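PDB 3GBV: putative LacI-family transcriptional regulator from Bacteroides fragilis, which probably regulates transcription as a LacI-family repressor-like protein, with a periplasmic-binding-protein-like domain likely to bind a small effector. Local coordinates for residues E92-I104 with P108-S120. Numbering follows the deposited sequence.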
ATOM      1  N   GLU A  92     -27.853 -26.015   2.265  1.00 40.25           N
ATOM      2  CA  GLU A  92     -28.816 -27.063   1.983  1.00 41.20           C
ATOM      3  C   GLU A  92     -28.910 -27.360   0.487  1.00 39.10           C
ATOM      4  O   GLU A  92     -29.103 -28.505   0.088  1.00 38.90           O
ATOM      5  CB  GLU A  92     -30.194 -26.684   2.544  1.00 43.17           C
ATOM      6  CG  GLU A  92     -31.312 -27.593   2.055  1.00 50.38           C
ATOM      7  CD  GLU A  92     -32.501 -27.624   2.990  1.00 54.13           C
ATOM      8  OE1 GLU A  92     -32.342 -28.128   4.126  1.00 56.24           O
ATOM      9  OE2 GLU A  92     -33.592 -27.147   2.589  1.00 56.22           O
ATOM     10  N   LEU A  93     -28.765 -26.331  -0.338  1.00 37.74           N
ATOM     11  CA  LEU A  93     -28.839 -26.508  -1.785  1.00 36.33           C
ATOM     12  C   LEU A  93     -27.490 -26.850  -2.405  1.00 35.15           C
ATOM     13  O   LEU A  93     -27.396 -27.109  -3.605  1.00 33.64           O
ATOM     14  CB  LEU A  93     -29.388 -25.242  -2.442  1.00 35.72           C
ATOM     15  CG  LEU A  93     -30.857 -24.927  -2.170  1.00 37.33           C
ATOM     16  CD1 LEU A  93     -31.200 -23.546  -2.719  1.00 37.02           C
ATOM     17  CD2 LEU A  93     -31.722 -26.002  -2.810  1.00 34.47           C
ATOM     18  N   GLY A  94     -26.444 -26.853  -1.586  1.00 35.23           N
ATOM     19  CA  GLY A  94     -25.119 -27.152  -2.100  1.00 34.03           C
ATOM     20  C   GLY A  94     -24.569 -26.021  -2.955  1.00 32.87           C
ATOM     21  O   GLY A  94     -23.748 -26.253  -3.847  1.00 32.35           O
ATOM     22  N   ILE A  95     -25.018 -24.797  -2.690  1.00 31.17           N
ATOM     23  CA  ILE A  95     -24.548 -23.634  -3.442  1.00 32.51           C
ATOM     24  C   ILE A  95     -23.434 -22.946  -2.657  1.00 32.47           C
ATOM     25  O   ILE A  95     -23.684 -22.304  -1.635  1.00 33.35           O
ATOM     26  CB  ILE A  95     -25.699 -22.624  -3.694  1.00 32.42           C
ATOM     27  CG1 ILE A  95     -26.835 -23.309  -4.460  1.00 32.71           C
ATOM     28  CG2 ILE A  95     -25.193 -21.437  -4.486  1.00 31.24           C
ATOM     29  CD1 ILE A  95     -28.058 -22.449  -4.671  1.00 33.26           C
ATOM     30  N   PRO A  96     -22.184 -23.081  -3.119  1.00 32.35           N
ATOM     31  CA  PRO A  96     -21.051 -22.458  -2.432  1.00 32.21           C
ATOM     32  C   PRO A  96     -21.166 -20.938  -2.398  1.00 32.93           C
ATOM     33  O   PRO A  96     -21.602 -20.316  -3.371  1.00 30.77           O
ATOM     34  CB  PRO A  96     -19.858 -22.912  -3.264  1.00 32.77           C
ATOM     35  CG  PRO A  96     -20.444 -22.957  -4.657  1.00 32.69           C
ATOM     36  CD  PRO A  96     -21.761 -23.659  -4.409  1.00 32.89           C
ATOM     37  N   TYR A  97     -20.773 -20.341  -1.278  1.00 32.69           N
ATOM     38  CA  TYR A  97     -20.824 -18.896  -1.155  1.00 33.47           C
ATOM     39  C   TYR A  97     -19.564 -18.293  -0.547  1.00 33.46           C
ATOM     40  O   TYR A  97     -18.876 -18.914   0.274  1.00 32.40           O
ATOM     41  CB  TYR A  97     -22.061 -18.470  -0.361  1.00 32.47           C
ATOM     42  CG  TYR A  97     -22.109 -18.937   1.071  1.00 33.68           C
ATOM     43  CD1 TYR A  97     -21.574 -18.157   2.096  1.00 31.99           C
ATOM     44  CD2 TYR A  97     -22.771 -20.119   1.420  1.00 34.05           C
ATOM     45  CE1 TYR A  97     -21.709 -18.535   3.428  1.00 31.72           C
ATOM     46  CE2 TYR A  97     -22.907 -20.506   2.754  1.00 31.77           C
ATOM     47  CZ  TYR A  97     -22.381 -19.708   3.748  1.00 31.35           C
ATOM     48  OH  TYR A  97     -22.554 -20.067   5.066  1.00 32.92           O
ATOM     49  N   ILE A  98     -19.274 -17.070  -0.971  1.00 32.56           N
ATOM     50  CA  ILE A  98     -18.101 -16.346  -0.524  1.00 32.79           C
ATOM     51  C   ILE A  98     -18.454 -15.071   0.239  1.00 31.87           C
ATOM     52  O   ILE A  98     -19.307 -14.293  -0.192  1.00 30.81           O
ATOM     53  CB  ILE A  98     -17.216 -15.954  -1.734  1.00 33.05           C
ATOM     54  CG1 ILE A  98     -16.678 -17.218  -2.410  1.00 32.19           C
ATOM     55  CG2 ILE A  98     -16.086 -15.027  -1.285  1.00 32.18           C
ATOM     56  CD1 ILE A  98     -15.925 -16.948  -3.675  1.00 32.07           C
ATOM     57  N   TYR A  99     -17.801 -14.868   1.378  1.00 29.99           N
ATOM     58  CA  TYR A  99     -18.023 -13.656   2.147  1.00 30.35           C
ATOM     59  C   TYR A  99     -16.958 -12.635   1.779  1.00 29.82           C
ATOM     60  O   TYR A  99     -15.795 -12.971   1.550  1.00 26.93           O
ATOM     61  CB  TYR A  99     -17.921 -13.893   3.661  1.00 32.42           C
ATOM     62  CG  TYR A  99     -19.090 -14.610   4.311  1.00 33.78           C
ATOM     63  CD1 TYR A  99     -20.407 -14.395   3.881  1.00 33.67           C
ATOM     64  CD2 TYR A  99     -18.879 -15.463   5.392  1.00 32.82           C
ATOM     65  CE1 TYR A  99     -21.481 -15.019   4.521  1.00 34.39           C
ATOM     66  CE2 TYR A  99     -19.945 -16.087   6.038  1.00 35.17           C
ATOM     67  CZ  TYR A  99     -21.239 -15.865   5.601  1.00 34.17           C
ATOM     68  OH  TYR A  99     -22.285 -16.496   6.239  1.00 35.45           O
ATOM     69  N   ILE A 100     -17.375 -11.380   1.711  1.00 30.11           N
ATOM     70  CA  ILE A 100     -16.460 -10.299   1.436  1.00 30.82           C
ATOM     71  C   ILE A 100     -16.711  -9.263   2.516  1.00 30.89           C
ATOM     72  O   ILE A 100     -17.842  -9.109   2.998  1.00 29.68           O
ATOM     73  CB  ILE A 100     -16.696  -9.665   0.056  1.00 31.91           C
ATOM     74  CG1 ILE A 100     -18.177  -9.339  -0.123  1.00 34.43           C
ATOM     75  CG2 ILE A 100     -16.199 -10.593  -1.028  1.00 31.30           C
ATOM     76  CD1 ILE A 100     -18.504  -8.677  -1.455  1.00 37.97           C
ATOM     77  N   ASP A 101     -15.642  -8.578   2.906  1.00 30.61           N
ATOM     78  CA  ASP A 101     -15.689  -7.533   3.917  1.00 31.25           C
ATOM     79  C   ASP A 101     -15.856  -8.031   5.355  1.00 32.03           C
ATOM     80  O   ASP A 101     -14.964  -7.851   6.183  1.00 31.95           O
ATOM     81  CB  ASP A 101     -16.796  -6.541   3.587  1.00 30.67           C
ATOM     82  CG  ASP A 101     -16.686  -5.290   4.399  1.00 30.68           C
ATOM     83  OD1 ASP A 101     -15.633  -4.624   4.288  1.00 31.32           O
ATOM     84  OD2 ASP A 101     -17.635  -4.987   5.149  1.00 31.59           O
ATOM     85  N   SER A 102     -16.997  -8.649   5.652  1.00 32.47           N
ATOM     86  CA  SER A 102     -17.256  -9.167   6.993  1.00 33.03           C
ATOM     87  C   SER A 102     -17.411 -10.680   6.981  1.00 33.75           C
ATOM     88  O   SER A 102     -17.913 -11.251   6.010  1.00 32.43           O
ATOM     89  CB  SER A 102     -18.545  -8.565   7.572  1.00 31.51           C
ATOM     90  OG  SER A 102     -18.469  -7.159   7.716  1.00 33.77           O
ATOM     91  N   GLN A 103     -16.986 -11.325   8.066  1.00 36.09           N
ATOM     92  CA  GLN A 103     -17.123 -12.772   8.206  1.00 39.18           C
ATOM     93  C   GLN A 103     -18.324 -12.975   9.126  1.00 40.56           C
ATOM     94  O   GLN A 103     -18.731 -12.052   9.836  1.00 41.53           O
ATOM     95  CB  GLN A 103     -15.891 -13.399   8.879  1.00 39.94           C
ATOM     96  CG  GLN A 103     -14.548 -12.942   8.345  1.00 45.54           C
ATOM     97  CD  GLN A 103     -13.377 -13.622   9.039  1.00 49.32           C
ATOM     98  OE1 GLN A 103     -13.175 -14.830   8.895  1.00 52.09           O
ATOM     99  NE2 GLN A 103     -12.599 -12.849   9.802  1.00 50.61           N
ATOM    100  N   ILE A 104     -18.896 -14.174   9.092  1.00 41.40           N
ATOM    101  CA  ILE A 104     -20.021 -14.543   9.948  1.00 41.52           C
ATOM    102  C   ILE A 104     -19.573 -15.885  10.520  1.00 41.27           C
ATOM    103  O   ILE A 104     -19.853 -16.947   9.964  1.00 40.30           O
ATOM    104  CB  ILE A 104     -21.350 -14.703   9.146  1.00 41.90           C
ATOM    105  CG1 ILE A 104     -21.795 -13.341   8.592  1.00 41.71           C
ATOM    106  CG2 ILE A 104     -22.439 -15.284  10.047  1.00 41.52           C
ATOM    107  CD1 ILE A 104     -23.120 -13.361   7.850  1.00 39.52           C
ATOM    108  N   PRO A 108     -19.466 -20.397   8.466  1.00 33.95           N
ATOM    109  CA  PRO A 108     -18.309 -20.377   7.568  1.00 32.92           C
ATOM    110  C   PRO A 108     -18.648 -20.548   6.089  1.00 32.58           C
ATOM    111  O   PRO A 108     -19.466 -21.397   5.712  1.00 30.97           O
ATOM    112  CB  PRO A 108     -17.424 -21.503   8.102  1.00 32.83           C
ATOM    113  CG  PRO A 108     -18.390 -22.434   8.742  1.00 34.66           C
ATOM    114  CD  PRO A 108     -19.338 -21.491   9.447  1.00 33.70           C
ATOM    115  N   PRO A 109     -18.029 -19.718   5.230  1.00 32.44           N
ATOM    116  CA  PRO A 109     -18.232 -19.744   3.781  1.00 31.69           C
ATOM    117  C   PRO A 109     -17.179 -20.621   3.124  1.00 31.62           C
ATOM    118  O   PRO A 109     -16.397 -21.288   3.805  1.00 30.88           O
ATOM    119  CB  PRO A 109     -18.029 -18.294   3.405  1.00 32.69           C
ATOM    120  CG  PRO A 109     -16.827 -17.955   4.262  1.00 32.72           C
ATOM    121  CD  PRO A 109     -17.205 -18.553   5.611  1.00 30.87           C
ATOM    122  N   LEU A 110     -17.161 -20.600   1.795  1.00 31.09           N
ATOM    123  CA  LEU A 110     -16.182 -21.354   1.035  1.00 31.47           C
ATOM    124  C   LEU A 110     -14.887 -20.567   1.129  1.00 32.20           C
ATOM    125  O   LEU A 110     -13.808 -21.146   1.257  1.00 30.65           O
ATOM    126  CB  LEU A 110     -16.598 -21.457  -0.431  1.00 31.78           C
ATOM    127  CG  LEU A 110     -15.485 -21.843  -1.416  1.00 31.17           C
ATOM    128  CD1 LEU A 110     -15.062 -23.296  -1.205  1.00 29.06           C
ATOM    129  CD2 LEU A 110     -15.988 -21.640  -2.832  1.00 30.48           C
ATOM    130  N   ALA A 111     -15.018 -19.239   1.076  1.00 31.35           N
ATOM    131  CA  ALA A 111     -13.874 -18.333   1.139  1.00 31.09           C
ATOM    132  C   ALA A 111     -14.274 -16.924   1.597  1.00 31.39           C
ATOM    133  O   ALA A 111     -15.426 -16.504   1.436  1.00 31.72           O
ATOM    134  CB  ALA A 111     -13.198 -18.265  -0.218  1.00 28.79           C
ATOM    135  N   PHE A 112     -13.307 -16.204   2.159  1.00 29.79           N
ATOM    136  CA  PHE A 112     -13.517 -14.850   2.660  1.00 28.26           C
ATOM    137  C   PHE A 112     -12.430 -13.925   2.154  1.00 27.34           C
ATOM    138  O   PHE A 112     -11.255 -14.290   2.116  1.00 25.69           O
ATOM    139  CB  PHE A 112     -13.499 -14.827   4.194  1.00 29.80           C
ATOM    140  CG  PHE A 112     -13.405 -13.436   4.787  1.00 27.93           C
ATOM    141  CD1 PHE A 112     -14.499 -12.578   4.770  1.00 28.74           C
ATOM    142  CD2 PHE A 112     -12.214 -12.987   5.355  1.00 28.39           C
ATOM    143  CE1 PHE A 112     -14.409 -11.290   5.311  1.00 29.05           C
ATOM    144  CE2 PHE A 112     -12.113 -11.703   5.900  1.00 25.95           C
ATOM    145  CZ  PHE A 112     -13.211 -10.855   5.876  1.00 29.53           C
ATOM    146  N   PHE A 113     -12.843 -12.723   1.769  1.00 26.51           N
ATOM    147  CA  PHE A 113     -11.937 -11.700   1.271  1.00 26.19           C
ATOM    148  C   PHE A 113     -12.282 -10.429   2.018  1.00 25.62           C
ATOM    149  O   PHE A 113     -13.411  -9.922   1.925  1.00 24.30           O
ATOM    150  CB  PHE A 113     -12.122 -11.480  -0.235  1.00 26.18           C
ATOM    151  CG  PHE A 113     -11.639 -12.622  -1.078  1.00 27.26           C
ATOM    152  CD1 PHE A 113     -10.302 -12.722  -1.429  1.00 26.89           C
ATOM    153  CD2 PHE A 113     -12.518 -13.619  -1.494  1.00 28.27           C
ATOM    154  CE1 PHE A 113      -9.841 -13.799  -2.175  1.00 26.78           C
ATOM    155  CE2 PHE A 113     -12.067 -14.700  -2.240  1.00 26.78           C
ATOM    156  CZ  PHE A 113     -10.726 -14.790  -2.581  1.00 26.52           C
ATOM    157  N   GLY A 114     -11.304  -9.931   2.764  1.00 24.37           N
ATOM    158  CA  GLY A 114     -11.487  -8.723   3.541  1.00 24.98           C
ATOM    159  C   GLY A 114     -10.309  -8.550   4.479  1.00 25.94           C
ATOM    160  O   GLY A 114      -9.397  -9.384   4.515  1.00 26.41           O
ATOM    161  N   GLN A 115     -10.310  -7.472   5.246  1.00 24.13           N
ATOM    162  CA  GLN A 115      -9.218  -7.247   6.166  1.00 23.82           C
ATOM    163  C   GLN A 115      -9.394  -8.045   7.436  1.00 22.72           C
ATOM    164  O   GLN A 115     -10.488  -8.512   7.760  1.00 21.41           O
ATOM    165  CB  GLN A 115      -9.112  -5.774   6.568  1.00 24.97           C
ATOM    166  CG  GLN A 115      -8.786  -4.803   5.460  1.00 24.16           C
ATOM    167  CD  GLN A 115      -8.458  -3.427   6.000  1.00 23.54           C
ATOM    168  OE1 GLN A 115      -9.088  -2.949   6.945  1.00 18.87           O
ATOM    169  NE2 GLN A 115      -7.476  -2.778   5.396  1.00 21.73           N
ATOM    170  N   ASN A 116      -8.285  -8.224   8.133  1.00 21.68           N
ATOM    171  CA  ASN A 116      -8.310  -8.867   9.418  1.00 22.65           C
ATOM    172  C   ASN A 116      -8.733  -7.641  10.253  1.00 24.07           C
ATOM    173  O   ASN A 116      -7.901  -6.792  10.613  1.00 19.32           O
ATOM    174  CB  ASN A 116      -6.909  -9.321   9.810  1.00 24.39           C
ATOM    175  CG  ASN A 116      -6.847  -9.797  11.241  1.00 26.03           C
ATOM    176  OD1 ASN A 116      -7.276  -9.093  12.157  1.00 23.04           O
ATOM    177  ND2 ASN A 116      -6.315 -10.996  11.444  1.00 27.58           N
ATOM    178  N   SER A 117     -10.037  -7.542  10.505  1.00 23.19           N
ATOM    179  CA  SER A 117     -10.621  -6.421  11.225  1.00 26.71           C
ATOM    180  C   SER A 117      -9.926  -6.066  12.537  1.00 27.59           C
ATOM    181  O   SER A 117      -9.711  -4.887  12.834  1.00 26.71           O
ATOM    182  CB  SER A 117     -12.102  -6.692  11.477  1.00 28.23           C
ATOM    183  OG  SER A 117     -12.279  -7.911  12.179  1.00 30.33           O
ATOM    184  N   HIS A 118      -9.567  -7.083  13.313  1.00 27.95           N
ATOM    185  CA  HIS A 118      -8.903  -6.856  14.585  1.00 30.27           C
ATOM    186  C   HIS A 118      -7.574  -6.132  14.385  1.00 28.26           C
ATOM    187  O   HIS A 118      -7.311  -5.119  15.028  1.00 25.98           O
ATOM    188  CB  HIS A 118      -8.677  -8.188  15.312  1.00 35.90           C
ATOM    189  CG  HIS A 118      -8.223  -8.029  16.731  1.00 43.21           C
ATOM    190  ND1 HIS A 118      -6.965  -8.402  17.159  1.00 47.56           N
ATOM    191  CD2 HIS A 118      -8.849  -7.514  17.817  1.00 45.57           C
ATOM    192  CE1 HIS A 118      -6.837  -8.125  18.444  1.00 48.61           C
ATOM    193  NE2 HIS A 118      -7.966  -7.585  18.868  1.00 48.21           N
ATOM    194  N   GLN A 119      -6.749  -6.656  13.481  1.00 25.86           N
ATOM    195  CA  GLN A 119      -5.439  -6.076  13.183  1.00 24.32           C
ATOM    196  C   GLN A 119      -5.557  -4.713  12.512  1.00 21.91           C
ATOM    197  O   GLN A 119      -4.719  -3.844  12.727  1.00 18.75           O
ATOM    198  CB  GLN A 119      -4.641  -7.011  12.274  1.00 22.63           C
ATOM    199  CG  GLN A 119      -3.199  -6.598  12.049  1.00 24.43           C
ATOM    200  CD  GLN A 119      -2.382  -6.645  13.326  1.00 26.88           C
ATOM    201  OE1 GLN A 119      -2.585  -7.525  14.168  1.00 25.61           O
ATOM    202  NE2 GLN A 119      -1.442  -5.708  13.473  1.00 24.21           N
ATOM    203  N   SER A 120      -6.592  -4.538  11.696  1.00 20.35           N
ATOM    204  CA  SER A 120      -6.799  -3.280  10.996  1.00 22.65           C
ATOM    205  C   SER A 120      -7.062  -2.161  11.997  1.00 22.19           C
ATOM    206  O   SER A 120      -6.587  -1.038  11.826  1.00 21.92           O
ATOM    207  CB  SER A 120      -7.973  -3.397  10.023  1.00 23.63           C
ATOM    208  OG  SER A 120      -8.223  -2.163   9.370  1.00 26.80           O
TER
HETATM  209  O   HOH W   1     -21.790 -22.533   6.931  1.00 31.66           O
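Gln103 lies across the ring of Phe112, its CG directly over the middle of one face, 3.4 Å from the centroid and 8° off the normal. Beyond CG the glutamine chain runs extended, and its amide stacks on the ring with the two planes 20° apart. Phe112 is swung there by a first torsion of 167°, which places CG anti to the backbone N; Gly114 N covers the opposite face near the rim, and Asp101 O meets CZ at the edge. Further back on this side of the sheet, Pro109 packs against two tyrosines: its CB makes an off-centre CH-pi contact with the Tyr99 ring (4.0 Å to the centroid) and also approaches Tyr97 CE1, while Tyr97 leans over the same face of Tyr99. Both tyrosine hydroxyls bond Ala107 O, in the loop that joins the two segments, and a water links Tyr97 OH with Pro108 O. On the face covered by helix 254-270, Ile98 CG2 points at the edge of the Phe113 ring, 3.8 Å from CD2.

Strands 97-100 and 111-114 run parallel in the sheet of one lobe of the periplasmic-binding-protein fold. Just before strand 111-114, a nearly straight hydrogen bond from Leu110 N to Tyr97 O (2.8 Å) opens the series; Tyr99 N to Ala111 O (2.9 Å), Phe113 N to Tyr99 O (3.0 Å) and Asp101 N to Phe113 O (2.8 Å) follow. Asp101, just after strand 97-100, adjoins an ethanediol probably from the crystallisation liquor; such molecules often mark pockets, and effectors of this fold bind at the strands' C-terminal ends. Main-chain hydrogen bonds thus fix the register, CH-pi contacts pack the Tyr99/Phe112 face, and aliphatic-to-ring-edge packing the other.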